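Local coordinates for cell division control protein 13 (Saccharomyces cerevisiae, PDB 4HCE) that forms a dimer through its OB2 domain, which is required for productive binding of Stn1 and for efficient telomere maintenance in budding yeast, at residues R72-I75 against C76-G80; N83-S86 against D87-S90; Q30-S33 against I34-K38; L58-G61 against V62-E66; I92-E96 against K97-I101. All coordinates share one frame; numbering follows the deposited sequence.

Contact 1 of 5, residues R72-I75 against C76-G80; sequences RERI and CELFG
I75 and F79 lie one helical turn apart in helix 72-79 and form its buried side. I75 CG2 meets the ring atom F79 CD2 at 4.1 Å. The backbone there is closed by an i to i+4 bond, F79 N to I75 O at 2.9 Å. Both side chains pack on L42 of strand 42-47, and F79 also reaches I89 and I92 of helix 86-92. The outer side is looser and polar. E73 and E77 are exposed there, and R74 bridges outward to E77. R74 NH1 gives E77 OE1 a salt-bridge bond of 2.7 Å. The oxygen lies in the guanidinium plane, but the carboxylate is met from above its own plane, and the two planes stand 77° apart. R74 starts with CG anti to the backbone N (chi1 178°), and the bend at chi2 (61°) turns the guanidinium toward E77 and L78, in the next turn. L78 comes over one face of that group, with L78 CD2 3.8 Å above the R74 guanidinium plane, offset toward the rim. R74 NH2 is used elsewhere, by L125 O. G80 then leaves the helix with positive phi. The guanidinium is therefore gripped at its rim by a carboxylate and a carbonyl, while leucine methyls lie over a face. This is likely to fix its rotation and to favour the ionised forms of R74 and E77.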
loop_
_atom_site.group_PDB
_atom_site.type_symbol
_atom_site.label_atom_id
_atom_site.label_comp_id
_atom_site.label_asym_id
_atom_site.label_seq_id
_atom_site.Cartn_x
_atom_site.Cartn_y
_atom_site.Cartn_z
ATOM N N ARG B 72 -5.787 7.446 -12.873
ATOM C CA ARG B 72 -7.110 7.091 -13.436
ATOM C C ARG B 72 -7.101 6.837 -14.952
ATOM O O ARG B 72 -7.797 5.956 -15.451
ATOM C CB ARG B 72 -8.136 8.162 -13.101
ATOM C CG ARG B 72 -8.524 8.171 -11.628
ATOM C CD ARG B 72 -9.400 9.363 -11.327
ATOM N NE ARG B 72 -8.629 10.598 -11.466
ATOM C CZ ARG B 72 -9.126 11.810 -11.261
ATOM N NH1 ARG B 72 -10.396 11.956 -10.919
ATOM N NH2 ARG B 72 -8.354 12.874 -11.399
ATOM N N GLU B 73 -6.284 7.604 -15.662
ATOM C CA GLU B 73 -6.154 7.497 -17.099
ATOM C C GLU B 73 -5.591 6.126 -17.486
ATOM O O GLU B 73 -6.064 5.486 -18.427
ATOM C CB GLU B 73 -5.255 8.626 -17.627
ATOM C CG GLU B 73 -4.925 8.506 -19.105
ATOM C CD GLU B 73 -3.911 9.534 -19.582
ATOM O OE1 GLU B 73 -3.892 9.796 -20.795
ATOM O OE2 GLU B 73 -3.126 10.083 -18.764
ATOM N N ARG B 74 -4.571 5.693 -16.756
ATOM C CA ARG B 74 -3.995 4.381 -16.970
ATOM C C ARG B 74 -4.970 3.253 -16.597
ATOM O O ARG B 74 -5.037 2.240 -17.276
ATOM C CB ARG B 74 -2.660 4.260 -16.221
ATOM C CG ARG B 74 -1.997 2.903 -16.331
ATOM C CD ARG B 74 -1.664 2.567 -17.779
ATOM N NE ARG B 74 -0.746 1.436 -17.816
ATOM C CZ ARG B 74 -0.446 0.737 -18.898
ATOM N NH1 ARG B 74 -1.017 1.034 -20.058
ATOM N NH2 ARG B 74 0.406 -0.272 -18.807
ATOM N N ILE B 75 -5.740 3.444 -15.528
ATOM C CA ILE B 75 -6.788 2.493 -15.151
ATOM C C ILE B 75 -7.799 2.331 -16.288
ATOM O O ILE B 75 -8.186 1.211 -16.624
ATOM C CB ILE B 75 -7.504 2.940 -13.857
ATOM C CG1 ILE B 75 -6.551 2.832 -12.652
ATOM C CG2 ILE B 75 -8.805 2.163 -13.609
ATOM C CD1 ILE B 75 -7.123 3.424 -11.373
ATOM N N CYS B 76 -8.214 3.453 -16.869
ATOM C CA CYS B 76 -9.185 3.464 -17.962
ATOM C C CYS B 76 -8.667 2.776 -19.215
ATOM O O CYS B 76 -9.367 1.963 -19.818
ATOM C CB CYS B 76 -9.640 4.895 -18.274
ATOM S SG CYS B 76 -10.749 5.488 -16.983
ATOM N N GLU B 77 -7.434 3.100 -19.580
ATOM C CA GLU B 77 -6.784 2.520 -20.753
ATOM C C GLU B 77 -6.817 0.994 -20.708
ATOM O O GLU B 77 -7.104 0.342 -21.725
ATOM C CB GLU B 77 -5.334 3.006 -20.833
ATOM C CG GLU B 77 -4.518 2.412 -21.972
ATOM C CD GLU B 77 -3.125 3.028 -22.069
ATOM O OE1 GLU B 77 -2.396 3.092 -21.054
ATOM O OE2 GLU B 77 -2.745 3.460 -23.169
ATOM N N LEU B 78 -6.525 0.448 -19.525
ATOM C CA LEU B 78 -6.409 -0.987 -19.321
ATOM C C LEU B 78 -7.782 -1.639 -19.221
ATOM O O LEU B 78 -8.037 -2.679 -19.847
ATOM C CB LEU B 78 -5.572 -1.287 -18.047
ATOM C CG LEU B 78 -4.079 -0.950 -18.095
ATOM C CD1 LEU B 78 -3.442 -1.018 -16.712
ATOM C CD2 LEU B 78 -3.336 -1.869 -19.071
ATOM N N PHE B 79 -8.657 -1.023 -18.433
ATOM C CA PHE B 79 -9.906 -1.660 -18.020
ATOM C C PHE B 79 -11.144 -1.010 -18.604
ATOM O O PHE B 79 -12.202 -1.620 -18.627
ATOM C CB PHE B 79 -10.025 -1.670 -16.482
ATOM C CG PHE B 79 -8.894 -2.378 -15.784
ATOM C CD1 PHE B 79 -8.696 -3.753 -15.962
ATOM C CD2 PHE B 79 -8.036 -1.677 -14.943
ATOM C CE1 PHE B 79 -7.649 -4.409 -15.321
ATOM C CE2 PHE B 79 -6.982 -2.318 -14.305
ATOM C CZ PHE B 79 -6.790 -3.685 -14.491
ATOM N N GLY B 80 -11.019 0.235 -19.061
ATOM C CA GLY B 80 -12.164 0.966 -19.576
ATOM C C GLY B 80 -12.891 1.647 -18.447
ATOM O O GLY B 80 -13.072 1.052 -17.386
#

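Contact 2 of 5, residues N83-S86 against D87-S90; sequences NCQS and DKIS
Q85 O meets the first turn of helix 86-92. I89 N bonds to Q85 O at 3.0 Å, and K88 N adds a weak bond. S86 O takes S90 N at 2.8 Å. The Q85 side chain runs outside the turn. Q85 CG lies 3.8 Å from K88 CG, and Q85 NE2 rests 3.3 Å from D87 CB. The Q85 amide and D87 carboxylate planes are nearly parallel, 10° apart, yet the groups do not bond. With an alanine here, the K88 chain and the D87 side chain would probably lose their shared neighbour and be freer to turn. Q85 is the N-cap residue by position, and C84 before it centres an inverse gamma turn. N83 O lies 3.1 Å from I89 CD1. Further out, the extended K88 chain (chi2 171°) carries NZ to a water that accepts from it and donates to N83 OD1 at 2.7 Å. K88 NZ also bonds weakly to L82 O. F79 O holds N83 ND2. S86 OG bonds to F31 N.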
loop_
_atom_site.group_PDB
_atom_site.type_symbol
_atom_site.label_atom_id
_atom_site.label_comp_id
_atom_site.label_asym_id
_atom_site.label_seq_id
_atom_site.Cartn_x
_atom_site.Cartn_y
_atom_site.Cartn_z
ATOM N N ASN B 83 -15.998 -0.096 -17.107
ATOM C CA ASN B 83 -15.787 -1.327 -16.314
ATOM C C ASN B 83 -15.147 -1.104 -14.947
ATOM O O ASN B 83 -14.830 -2.061 -14.234
ATOM C CB ASN B 83 -14.954 -2.313 -17.129
ATOM C CG ASN B 83 -15.517 -2.504 -18.534
ATOM O OD1 ASN B 83 -16.670 -2.919 -18.690
ATOM N ND2 ASN B 83 -14.730 -2.158 -19.557
ATOM N N CYS B 84 -14.978 0.160 -14.571
ATOM C CA CYS B 84 -14.237 0.488 -13.371
ATOM C C CYS B 84 -15.062 0.348 -12.075
ATOM O O CYS B 84 -15.201 1.297 -11.313
ATOM C CB CYS B 84 -13.580 1.858 -13.514
ATOM S SG CYS B 84 -12.353 2.179 -12.225
ATOM N N GLN B 85 -15.627 -0.845 -11.878
ATOM C CA GLN B 85 -16.203 -1.283 -10.622
ATOM C C GLN B 85 -15.447 -2.566 -10.220
ATOM O O GLN B 85 -14.961 -3.305 -11.088
ATOM C CB GLN B 85 -17.709 -1.558 -10.761
ATOM C CG GLN B 85 -18.074 -3.037 -10.667
ATOM C CD GLN B 85 -19.256 -3.292 -9.754
ATOM O OE1 GLN B 85 -20.401 -3.005 -10.118
ATOM N NE2 GLN B 85 -18.990 -3.821 -8.555
ATOM N N SER B 86 -15.329 -2.826 -8.919
ATOM C CA SER B 86 -14.468 -3.912 -8.452
ATOM C C SER B 86 -14.921 -5.309 -8.925
ATOM O O SER B 86 -14.078 -6.138 -9.275
ATOM C CB SER B 86 -14.259 -3.865 -6.936
ATOM O OG SER B 86 -15.486 -3.664 -6.230
ATOM N N ASP B 87 -16.226 -5.570 -8.953
ATOM C CA ASP B 87 -16.746 -6.820 -9.544
ATOM C C ASP B 87 -16.292 -7.038 -10.965
ATOM O O ASP B 87 -15.938 -8.151 -11.337
ATOM C CB ASP B 87 -18.274 -6.853 -9.538
ATOM C CG ASP B 87 -18.833 -7.104 -8.169
ATOM O OD1 ASP B 87 -20.049 -6.890 -7.985
ATOM O OD2 ASP B 87 -18.059 -7.508 -7.267
ATOM N N LYS B 88 -16.310 -5.970 -11.759
ATOM C CA LYS B 88 -15.966 -6.078 -13.162
ATOM C C LYS B 88 -14.464 -6.209 -13.384
ATOM O O LYS B 88 -14.052 -6.949 -14.254
ATOM C CB LYS B 88 -16.532 -4.901 -13.941
ATOM C CG LYS B 88 -18.038 -4.905 -13.979
ATOM C CD LYS B 88 -18.523 -3.598 -14.568
ATOM C CE LYS B 88 -19.963 -3.707 -15.025
ATOM N NZ LYS B 88 -20.314 -2.344 -15.492
ATOM N N ILE B 89 -13.661 -5.504 -12.586
ATOM C CA ILE B 89 -12.197 -5.564 -12.696
ATOM C C ILE B 89 -11.759 -6.947 -12.210
ATOM O O ILE B 89 -10.890 -7.574 -12.806
ATOM C CB ILE B 89 -11.477 -4.440 -11.888
ATOM C CG1 ILE B 89 -11.866 -3.023 -12.344
ATOM C CG2 ILE B 89 -9.967 -4.618 -11.878
ATOM C CD1 ILE B 89 -11.792 -2.751 -13.812
ATOM N N SER B 90 -12.388 -7.424 -11.143
ATOM C CA SER B 90 -12.172 -8.788 -10.667
ATOM C C SER B 90 -12.344 -9.862 -11.777
ATOM O O SER B 90 -11.468 -10.715 -11.957
ATOM C CB SER B 90 -13.092 -9.089 -9.479
ATOM O OG SER B 90 -12.935 -10.429 -9.085
HETATM O O HOH W 1 -19.333 -2.907 -18.062
#

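Contact 3 of 5, residues Q30-S33 against I34-K38; sequences QFAS and INEFK
F31 and F37 are brought together by unlike first torsions. F31 CG sits between its backbone N and carbonyl carbon (chi1 51°). F37 CG lies anti to its carbonyl carbon (chi1 -55°), which sends the ring back toward F31. The result is a T-shaped pair, with centroids 4.8 Å apart and planes at 79°. The edge of F37 is turned to the face of F31, with F37 CZ standing 3.5 Å above the middle of the F31 ring. E36 folds back over the same strip of chain, though its placement in the model is less sure. E36 OE1 lies 3.7 Å from F31 CB, and E36 CD is 3.6 Å from A32 N. S33 OG accepts the N-H of N35, with S33 OG to N35 N at 2.9 Å. This is an ST turn, and it opens the short 3-10 segment 34-36. A weak bond from E36 N to S33 O follows, but the place of that oxygen is not sure. Around the loop, F37 packs on R72 and P28, and both rings reach L42 of strand 42-47. Y39 of the second subunit packs on E36 and Q30. The contact thus has two chemistries. An apolar edge-to-face pair is buried toward the body of the domain. A serine hydroxyl satisfies a backbone N-H that the first turn of a 3-10 segment leaves without a main-chain partner.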
loop_
_atom_site.group_PDB
_atom_site.type_symbol
_atom_site.label_atom_id
_atom_site.label_comp_id
_atom_site.label_asym_id
_atom_site.label_seq_id
_atom_site.Cartn_x
_atom_site.Cartn_y
_atom_site.Cartn_z
ATOM N N GLN B 30 -13.005 -3.100 -2.926
ATOM C CA GLN B 30 -14.325 -2.651 -3.338
ATOM C C GLN B 30 -14.285 -1.212 -3.853
ATOM O O GLN B 30 -13.622 -0.353 -3.271
ATOM C CB GLN B 30 -15.283 -2.713 -2.149
ATOM C CG GLN B 30 -16.163 -3.941 -2.074
ATOM C CD GLN B 30 -17.377 -3.671 -1.207
ATOM O OE1 GLN B 30 -18.384 -3.124 -1.677
ATOM N NE2 GLN B 30 -17.276 -4.016 0.076
ATOM N N PHE B 31 -15.003 -0.942 -4.938
ATOM C CA PHE B 31 -15.110 0.429 -5.457
ATOM C C PHE B 31 -16.143 0.438 -6.558
ATOM O O PHE B 31 -16.377 -0.598 -7.192
ATOM C CB PHE B 31 -13.753 0.996 -5.951
ATOM C CG PHE B 31 -13.007 0.089 -6.912
ATOM C CD1 PHE B 31 -13.243 0.157 -8.294
ATOM C CD2 PHE B 31 -12.067 -0.826 -6.438
ATOM C CE1 PHE B 31 -12.552 -0.679 -9.176
ATOM C CE2 PHE B 31 -11.370 -1.657 -7.314
ATOM C CZ PHE B 31 -11.622 -1.588 -8.691
ATOM N N ALA B 32 -16.737 1.604 -6.804
ATOM C CA ALA B 32 -17.878 1.701 -7.703
ATOM C C ALA B 32 -17.634 2.468 -9.016
ATOM O O ALA B 32 -18.352 2.248 -9.980
ATOM C CB ALA B 32 -19.071 2.282 -6.958
ATOM N N SER B 33 -16.648 3.364 -9.051
ATOM C CA SER B 33 -16.386 4.148 -10.252
ATOM C C SER B 33 -14.935 4.577 -10.277
ATOM O O SER B 33 -14.222 4.424 -9.293
ATOM C CB SER B 33 -17.308 5.387 -10.350
ATOM O OG SER B 33 -16.713 6.558 -9.767
ATOM N N ILE B 34 -14.518 5.123 -11.414
ATOM C CA ILE B 34 -13.200 5.706 -11.603
ATOM C C ILE B 34 -12.909 6.847 -10.622
ATOM O O ILE B 34 -11.748 7.129 -10.323
ATOM C CB ILE B 34 -13.015 6.191 -13.077
ATOM C CG1 ILE B 34 -11.549 6.564 -13.367
ATOM C CG2 ILE B 34 -13.969 7.351 -13.419
ATOM C CD1 ILE B 34 -10.567 5.406 -13.279
ATOM N N ASN B 35 -13.960 7.497 -10.123
ATOM C CA ASN B 35 -13.806 8.655 -9.222
ATOM C C ASN B 35 -13.133 8.321 -7.893
ATOM O O ASN B 35 -12.549 9.194 -7.259
ATOM C CB ASN B 35 -15.151 9.338 -8.956
ATOM C CG ASN B 35 -15.796 9.875 -10.221
ATOM O OD1 ASN B 35 -15.117 10.346 -11.139
ATOM N ND2 ASN B 35 -17.126 9.795 -10.278
ATOM N N GLU B 36 -13.217 7.051 -7.491
ATOM C CA GLU B 36 -12.569 6.540 -6.280
ATOM C C GLU B 36 -11.063 6.731 -6.306
ATOM O O GLU B 36 -10.424 6.719 -5.254
ATOM C CB GLU B 36 -12.831 5.041 -6.135
ATOM C CG GLU B 36 -14.214 4.591 -6.592
ATOM C CD GLU B 36 -15.236 4.634 -5.486
ATOM O OE1 GLU B 36 -14.922 4.125 -4.398
ATOM O OE2 GLU B 36 -16.342 5.166 -5.701
ATOM N N PHE B 37 -10.508 6.891 -7.510
ATOM C CA PHE B 37 -9.069 6.940 -7.711
ATOM C C PHE B 37 -8.505 8.329 -7.994
ATOM O O PHE B 37 -7.429 8.460 -8.591
ATOM C CB PHE B 37 -8.645 5.891 -8.766
ATOM C CG PHE B 37 -9.112 4.508 -8.414
ATOM C CD1 PHE B 37 -8.476 3.784 -7.395
ATOM C CD2 PHE B 37 -10.238 3.966 -9.019
ATOM C CE1 PHE B 37 -8.939 2.528 -7.024
ATOM C CE2 PHE B 37 -10.701 2.716 -8.649
ATOM C CZ PHE B 37 -10.055 1.992 -7.650
ATOM N N LYS B 38 -9.216 9.365 -7.554
ATOM C CA LYS B 38 -8.629 10.704 -7.596
ATOM C C LYS B 38 -7.437 10.786 -6.636
ATOM O O LYS B 38 -6.344 11.195 -7.047
ATOM C CB LYS B 38 -9.647 11.805 -7.281
ATOM C CG LYS B 38 -9.104 13.206 -7.555
ATOM C CD LYS B 38 -10.141 14.284 -7.289
ATOM C CE LYS B 38 -9.560 15.671 -7.508
ATOM N NZ LYS B 38 -10.385 16.691 -6.803
#

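Contact 4 of 5, residues L58-G61 against V62-E66; sequences LVPG and VNCIE
V59 O takes two donors: N63 N bonds to V59 O at 2.8 Å, and V62 N bonds to V59 O at 3.0 Å. A third bond, G61 N to C64 O at 2.8 Å, closes the loop from the other end. P60 CA adds a CA-H...O contact to the same C64 O. The apolar contacts gather at the C64 sulfur. C64 SG lies 4.1 Å from P60 CD and 4.2 Å from L58 CB. It sits between its backbone N and carbonyl carbon (chi1 61°), which puts it by P60. N63 packs across V59, N63 CB 3.8 Å from V59 CG1 and N63 ND2 3.6 Å from L58 CA. A glycine in its place would probably leave V59 CG1 and L58 CA without this cover, opening a gap beside the turn. L58 also makes backbone bonds to the second subunit. V59 to V62 form a type II beta turn, with G61 at positive phi in its third position, and it leads into strand 65-69 of the OB fold.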
loop_
_atom_site.group_PDB
_atom_site.type_symbol
_atom_site.label_atom_id
_atom_site.label_comp_id
_atom_site.label_asym_id
_atom_site.label_seq_id
_atom_site.Cartn_x
_atom_site.Cartn_y
_atom_site.Cartn_z
ATOM N N LEU B 58 -1.594 -12.728 2.413
ATOM C CA LEU B 58 -0.692 -12.014 1.535
ATOM C C LEU B 58 0.235 -11.146 2.362
ATOM O O LEU B 58 -0.201 -10.503 3.331
ATOM C CB LEU B 58 -1.479 -11.138 0.559
ATOM C CG LEU B 58 -2.368 -11.825 -0.474
ATOM C CD1 LEU B 58 -2.947 -10.790 -1.432
ATOM C CD2 LEU B 58 -1.537 -12.860 -1.211
ATOM N N VAL B 59 1.505 -11.134 1.993
ATOM C CA VAL B 59 2.434 -10.153 2.526
ATOM C C VAL B 59 3.303 -9.627 1.380
ATOM O O VAL B 59 4.238 -10.295 0.934
ATOM C CB VAL B 59 3.141 -10.625 3.855
ATOM C CG1 VAL B 59 3.343 -12.130 3.926
ATOM C CG2 VAL B 59 4.412 -9.866 4.175
ATOM N N PRO B 60 2.904 -8.461 0.819
ATOM C CA PRO B 60 3.598 -7.772 -0.280
ATOM C C PRO B 60 5.068 -7.594 0.033
ATOM O O PRO B 60 5.426 -7.130 1.120
ATOM C CB PRO B 60 2.926 -6.401 -0.327
ATOM C CG PRO B 60 1.560 -6.617 0.253
ATOM C CD PRO B 60 1.647 -7.782 1.201
ATOM N N GLY B 61 5.925 -7.997 -0.899
ATOM C CA GLY B 61 7.351 -7.896 -0.667
ATOM C C GLY B 61 7.972 -9.142 -0.090
ATOM O O GLY B 61 9.193 -9.240 -0.044
ATOM N N VAL B 62 7.163 -10.084 0.389
ATOM C CA VAL B 62 7.717 -11.381 0.782
ATOM C C VAL B 62 7.031 -12.548 0.083
ATOM O O VAL B 62 7.666 -13.529 -0.255
ATOM C CB VAL B 62 7.866 -11.552 2.337
ATOM C CG1 VAL B 62 7.387 -10.341 3.098
ATOM C CG2 VAL B 62 7.268 -12.848 2.875
ATOM N N ASN B 63 5.757 -12.366 -0.220
ATOM C CA ASN B 63 4.839 -13.424 -0.601
ATOM C C ASN B 63 4.325 -13.246 -2.004
ATOM O O ASN B 63 3.834 -14.175 -2.623
ATOM C CB ASN B 63 3.583 -13.240 0.255
ATOM C CG ASN B 63 3.074 -14.521 0.726
ATOM O OD1 ASN B 63 3.730 -15.530 0.508
ATOM N ND2 ASN B 63 1.953 -14.522 1.372
ATOM N N CYS B 64 4.360 -11.993 -2.437
ATOM C CA CYS B 64 3.702 -11.527 -3.619
ATOM C C CYS B 64 4.296 -10.158 -3.839
ATOM O O CYS B 64 5.027 -9.649 -2.987
ATOM C CB CYS B 64 2.191 -11.425 -3.381
ATOM S SG CYS B 64 1.643 -10.283 -2.068
ATOM N N ILE B 65 4.008 -9.549 -4.977
ATOM C CA ILE B 65 4.329 -8.146 -5.083
ATOM C C ILE B 65 3.074 -7.321 -5.298
ATOM O O ILE B 65 2.084 -7.787 -5.909
ATOM C CB ILE B 65 5.414 -7.835 -6.139
ATOM C CG1 ILE B 65 5.012 -8.358 -7.506
ATOM C CG2 ILE B 65 6.788 -8.363 -5.697
ATOM C CD1 ILE B 65 5.455 -7.408 -8.600
ATOM N N GLU B 66 3.137 -6.105 -4.760
ATOM C CA GLU B 66 2.176 -5.047 -5.003
ATOM C C GLU B 66 2.487 -4.362 -6.356
ATOM O O GLU B 66 3.611 -3.992 -6.638
ATOM C CB GLU B 66 2.228 -4.044 -3.839
ATOM C CG GLU B 66 1.542 -2.723 -4.146
ATOM C CD GLU B 66 2.010 -1.587 -3.231
ATOM O OE1 GLU B 66 2.875 -0.733 -3.643
ATOM O OE2 GLU B 66 1.515 -1.569 -2.090
#

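Contact 5 of 5, residues I92-E96 against K97-I101; sequences ILLLE and KPDRI
L94 O is gripped by two donors, K97 N and the amine of K22. K97 N to L94 O is 3.1 Å and straight at hydrogen (160°), but the N-H comes from above the carbonyl plane. It closes a type I beta turn from L94 to K97. K22 NZ, from strand 16-27, also binds K97 O and D99 O, so a single amine gathers three carbonyls of the loop and probably offsets their partial negative charge. L94 carries the apolar side. It is the first residue past helix 86-92, with positive phi in a Schellman motif, and its side chain leans over the second half of the loop. CG is anti to the carbonyl carbon (chi1 -56°), which directs the branched end over the returning chain. L94 CD1 goes to D99 CB at 3.7 Å and to I101 CD1 at 3.9 Å. L94 CD2 meets K97 CD at 3.8 Å, the two chains crossing at a slant. I101 CD1 also comes within 3.5 Å of L93 O. At the outer rim, E96 and K97 bear opposite charges but do not pair, E96 OE1 and K97 NZ being 6.6 Å apart. The loop joins helix 86-92 to strand 101-110. The side chains of L93 and I101 both pack on I23 of strand 16-27 and I128 of strand 120-129, L93 also meets F79 of helix 72-79, and I101 bonds through its backbone to G21.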
loop_
_atom_site.group_PDB
_atom_site.type_symbol
_atom_site.label_atom_id
_atom_site.label_comp_id
_atom_site.label_asym_id
_atom_site.label_seq_id
_atom_site.Cartn_x
_atom_site.Cartn_y
_atom_site.Cartn_z
ATOM N N ILE B 92 -12.263 -9.321 -15.035
ATOM C CA ILE B 92 -11.304 -9.049 -16.093
ATOM C C ILE B 92 -9.941 -9.600 -15.707
ATOM O O ILE B 92 -9.226 -10.114 -16.548
ATOM C CB ILE B 92 -11.192 -7.534 -16.407
ATOM C CG1 ILE B 92 -12.476 -7.020 -17.082
ATOM C CG2 ILE B 92 -9.964 -7.229 -17.287
ATOM C CD1 ILE B 92 -12.631 -5.509 -16.975
ATOM N N LEU B 93 -9.585 -9.470 -14.434
ATOM C CA LEU B 93 -8.298 -9.939 -13.930
ATOM C C LEU B 93 -8.321 -11.424 -13.562
ATOM O O LEU B 93 -7.297 -11.982 -13.149
ATOM C CB LEU B 93 -7.892 -9.122 -12.707
ATOM C CG LEU B 93 -7.603 -7.657 -13.028
ATOM C CD1 LEU B 93 -7.246 -6.928 -11.745
ATOM C CD2 LEU B 93 -6.505 -7.556 -14.081
ATOM N N LEU B 94 -9.492 -12.043 -13.676
ATOM C CA LEU B 94 -9.651 -13.488 -13.458
ATOM C C LEU B 94 -9.283 -13.964 -12.040
ATOM O O LEU B 94 -8.757 -15.085 -11.868
ATOM C CB LEU B 94 -8.848 -14.262 -14.520
ATOM C CG LEU B 94 -9.195 -13.916 -15.968
ATOM C CD1 LEU B 94 -7.996 -14.167 -16.880
ATOM C CD2 LEU B 94 -10.422 -14.682 -16.463
ATOM N N LEU B 95 -9.568 -13.125 -11.036
ATOM C CA LEU B 95 -9.259 -13.454 -9.643
ATOM C C LEU B 95 -9.933 -14.739 -9.182
ATOM O O LEU B 95 -9.375 -15.452 -8.356
ATOM C CB LEU B 95 -9.632 -12.328 -8.669
ATOM C CG LEU B 95 -9.240 -10.868 -8.939
ATOM C CD1 LEU B 95 -9.553 -9.991 -7.725
ATOM C CD2 LEU B 95 -7.785 -10.758 -9.312
ATOM N N GLU B 96 -11.115 -15.043 -9.718
ATOM C CA GLU B 96 -11.846 -16.244 -9.279
ATOM C C GLU B 96 -11.726 -17.418 -10.242
ATOM O O GLU B 96 -12.448 -18.416 -10.116
ATOM C CB GLU B 96 -13.316 -15.925 -8.986
ATOM C CG GLU B 96 -13.452 -14.924 -7.854
ATOM C CD GLU B 96 -14.883 -14.530 -7.576
ATOM O OE1 GLU B 96 -15.593 -14.048 -8.500
ATOM O OE2 GLU B 96 -15.287 -14.695 -6.407
ATOM N N LYS B 97 -10.809 -17.299 -11.195
ATOM C CA LYS B 97 -10.626 -18.331 -12.194
ATOM C C LYS B 97 -9.202 -18.851 -12.119
ATOM O O LYS B 97 -8.357 -18.219 -11.495
ATOM C CB LYS B 97 -10.976 -17.791 -13.579
ATOM C CG LYS B 97 -12.477 -17.700 -13.803
ATOM C CD LYS B 97 -12.789 -17.357 -15.253
ATOM C CE LYS B 97 -14.282 -17.257 -15.514
ATOM N NZ LYS B 97 -14.940 -16.191 -14.701
ATOM N N PRO B 98 -8.942 -20.041 -12.687
ATOM C CA PRO B 98 -7.558 -20.559 -12.618
ATOM C C PRO B 98 -6.606 -19.988 -13.690
ATOM O O PRO B 98 -5.393 -20.191 -13.617
ATOM C CB PRO B 98 -7.737 -22.077 -12.778
ATOM C CG PRO B 98 -9.041 -22.249 -13.490
ATOM C CD PRO B 98 -9.914 -21.073 -13.121
ATOM N N ASP B 99 -7.158 -19.247 -14.645
ATOM C CA ASP B 99 -6.403 -18.712 -15.762
ATOM C C ASP B 99 -5.201 -17.907 -15.336
ATOM O O ASP B 99 -5.305 -16.957 -14.562
ATOM C CB ASP B 99 -7.285 -17.829 -16.627
ATOM C CG ASP B 99 -8.510 -18.548 -17.137
ATOM O OD1 ASP B 99 -9.168 -19.282 -16.364
ATOM O OD2 ASP B 99 -8.811 -18.357 -18.326
ATOM N N ARG B 100 -4.070 -18.269 -15.907
ATOM C CA ARG B 100 -2.820 -17.634 -15.599
ATOM C C ARG B 100 -2.623 -16.301 -16.295
ATOM O O ARG B 100 -3.214 -16.021 -17.352
ATOM C CB ARG B 100 -1.695 -18.612 -15.872
ATOM C CG ARG B 100 -1.960 -19.823 -14.992
ATOM C CD ARG B 100 -0.785 -20.706 -14.894
ATOM N NE ARG B 100 0.292 -20.211 -14.038
ATOM C CZ ARG B 100 0.375 -20.376 -12.729
ATOM N NH1 ARG B 100 -0.621 -20.930 -12.042
ATOM N NH2 ARG B 100 1.476 -19.969 -12.107
ATOM N N ILE B 101 -1.814 -15.473 -15.649
ATOM C CA ILE B 101 -1.605 -14.109 -16.071
ATOM C C ILE B 101 -0.121 -13.874 -16.199
ATOM O O ILE B 101 0.681 -14.441 -15.458
ATOM C CB ILE B 101 -2.289 -13.100 -15.099
ATOM C CG1 ILE B 101 -3.729 -12.860 -15.552
ATOM C CG2 ILE B 101 -1.650 -11.724 -15.148
ATOM C CD1 ILE B 101 -4.758 -13.679 -14.832
#

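Along the chain the order is contact 3, contact 4, contact 1, contact 2, contact 5, all within the OB2 domain. Contacts 1, 2 and 3 form one cluster, with centres 10 to 12 Å apart. They join the loop after strand 16-27 to helices 72-79 and 86-92, which follow strand 65-69. Contact 5 carries helix 86-92 on toward strand 101-110 and touches contacts 1 and 2. Contact 4 lies across the chain's centre from contacts 1, 2 and 3, its nearest atoms about 12 Å from contact 1 and about 9 Å from contact 5. Contacts 3 and 4 both touch the second subunit, consistent with a part in the dimer interface; contact 5 reaches it through E96.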